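Putative PadR-family transcriptional regulatory protein (Bacteroides fragilis, PDB 5H20) probably binds DNA as a dimeric PadR-like transcription factor, using a winged helix-turn-helix domain to regulate gene expression. Local coordinates at residues 17-22 / 47-52. Sequence-based numbering, arbitrary orientation.
Sequences YCIMLL and GTLYPL
Ile-19 reaches from helix 5-23 to Leu-49 and Leu-52 on helix 46-58, and every contact between 17-22 and 47-52 is apolar. Ile-19 CD1 lies 3.6 Å from Leu-49 CD2, and Ile-19 CG1 lies 3.8 Å from the same methyl, so the CD2 branch meets the last two carbons of the isoleucine chain, the side chains crossing at a slant. Against Leu-52 the approach differs: Ile-19 CD1 meets Leu-52 CB, at 3.9 Å, and the two side chains run at about a right angle. CG1 of Ile-19 is anti to the carbonyl carbon (chi1 -65°), and an extended chi2 of 160° then carries CD1 out to both leucines.

No hydrogen bond crosses between the segments, whose closest CA atoms, those of Ile-19 and Leu-52, are 8.6 Å apart. Within 47-52, Pro-51 has no N-H to give to the preceding turn, and the helix is kinked there.

Leu-53 and Leu-56 extend the packing around Ile-19, and Leu-49 also touches Ala-30 and Ile-34 of helix 30-39. Helices 5-23, 30-39 and 46-58 thus meet here, consistent with the three-helix core of a winged helix-turn-helix domain. Next to Leu-49, Tyr-50 points away from 17-22 and touches the bound glucose. With just 112 Å² buried in total and no polar link, the two segments are joined by dispersion and hydrophobic burial, which constrain direction less than hydrogen bonds would.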
# COMPACT_ATOMS: atom_id res chain seq x y z
N TYR A 17 -0.71 -3.22 -6.34
CA TYR A 17 0.51 -2.56 -6.79
C TYR A 17 1.40 -3.54 -7.55
O TYR A 17 2.01 -3.17 -8.55
CB TYR A 17 1.26 -1.97 -5.58
CG TYR A 17 2.62 -1.41 -5.87
CD1 TYR A 17 2.79 -0.07 -6.25
CD2 TYR A 17 3.77 -2.20 -5.75
CE1 TYR A 17 4.05 0.46 -6.50
CE2 TYR A 17 5.04 -1.68 -6.00
CZ TYR A 17 5.17 -0.35 -6.38
OH TYR A 17 6.42 0.15 -6.62
N CYS A 18 1.46 -4.77 -7.06
CA CYS A 18 2.22 -5.85 -7.67
C CYS A 18 1.69 -6.24 -9.06
O CYS A 18 2.47 -6.46 -9.99
CB CYS A 18 2.22 -7.06 -6.73
SG CYS A 18 3.28 -8.41 -7.29
N ILE A 19 0.36 -6.29 -9.19
CA ILE A 19 -0.31 -6.54 -10.48
C ILE A 19 0.03 -5.42 -11.49
O ILE A 19 0.42 -5.72 -12.64
CB ILE A 19 -1.85 -6.65 -10.31
CG1 ILE A 19 -2.24 -7.88 -9.49
CG2 ILE A 19 -2.55 -6.73 -11.67
CD1 ILE A 19 -3.64 -7.80 -8.91
N MET A 20 -0.11 -4.16 -11.06
CA MET A 20 0.20 -3.00 -11.91
C MET A 20 1.68 -2.99 -12.30
O MET A 20 2.00 -2.70 -13.47
CB MET A 20 -0.19 -1.70 -11.23
CG MET A 20 -1.69 -1.50 -11.12
SD MET A 20 -2.10 0.15 -10.54
CE MET A 20 -1.94 -0.06 -8.77
N LEU A 21 2.54 -3.32 -11.34
CA LEU A 21 3.98 -3.53 -11.60
C LEU A 21 4.24 -4.57 -12.68
O LEU A 21 4.94 -4.28 -13.65
CB LEU A 21 4.74 -3.91 -10.32
CG LEU A 21 5.80 -2.96 -9.77
CD1 LEU A 21 6.58 -3.67 -8.68
CD2 LEU A 21 6.77 -2.47 -10.85
N LEU A 22 3.66 -5.76 -12.53
CA LEU A 22 3.83 -6.87 -13.49
C LEU A 22 3.25 -6.57 -14.88
O LEU A 22 3.79 -7.04 -15.88
CB LEU A 22 3.30 -8.20 -12.93
CG LEU A 22 4.04 -8.84 -11.73
CD1 LEU A 22 3.14 -9.84 -11.00
CD2 LEU A 22 5.35 -9.52 -12.13
N GLY A 47 -8.95 -17.18 -6.71
CA GLY A 47 -9.82 -16.55 -5.70
C GLY A 47 -9.33 -15.22 -5.15
O GLY A 47 -10.14 -14.35 -4.82
N THR A 48 -8.00 -15.06 -5.07
CA THR A 48 -7.37 -13.82 -4.59
C THR A 48 -7.16 -12.83 -5.75
O THR A 48 -7.54 -11.66 -5.66
CB THR A 48 -6.03 -14.11 -3.86
OG1 THR A 48 -6.21 -15.08 -2.81
CG2 THR A 48 -5.44 -12.84 -3.25
N LEU A 49 -6.57 -13.32 -6.85
CA LEU A 49 -6.19 -12.50 -7.99
C LEU A 49 -7.39 -11.90 -8.76
O LEU A 49 -7.40 -10.70 -9.06
CB LEU A 49 -5.31 -13.31 -8.96
CG LEU A 49 -4.23 -12.73 -9.89
CD1 LEU A 49 -4.43 -13.23 -11.31
CD2 LEU A 49 -4.13 -11.21 -9.89
N TYR A 50 -8.39 -12.73 -9.06
CA TYR A 50 -9.52 -12.33 -9.92
C TYR A 50 -10.29 -11.08 -9.45
O TYR A 50 -10.51 -10.18 -10.27
CB TYR A 50 -10.45 -13.52 -10.22
CG TYR A 50 -9.88 -14.59 -11.16
CD1 TYR A 50 -8.54 -14.56 -11.59
CD2 TYR A 50 -10.68 -15.66 -11.60
CE1 TYR A 50 -8.02 -15.53 -12.43
CE2 TYR A 50 -10.17 -16.64 -12.45
CZ TYR A 50 -8.83 -16.57 -12.86
OH TYR A 50 -8.29 -17.52 -13.69
N PRO A 51 -10.69 -11.01 -8.14
CA PRO A 51 -11.41 -9.81 -7.69
C PRO A 51 -10.60 -8.51 -7.72
O PRO A 51 -11.18 -7.44 -7.84
CB PRO A 51 -11.80 -10.14 -6.24
CG PRO A 51 -11.77 -11.63 -6.16
CD PRO A 51 -10.63 -12.02 -7.06
N LEU A 52 -9.27 -8.61 -7.62
CA LEU A 52 -8.41 -7.42 -7.67
C LEU A 52 -8.25 -6.89 -9.10
O LEU A 52 -8.31 -5.67 -9.33
CB LEU A 52 -7.05 -7.73 -7.04
CG LEU A 52 -6.79 -7.53 -5.54
CD1 LEU A 52 -8.00 -7.59 -4.60
CD2 LEU A 52 -5.70 -8.48 -5.09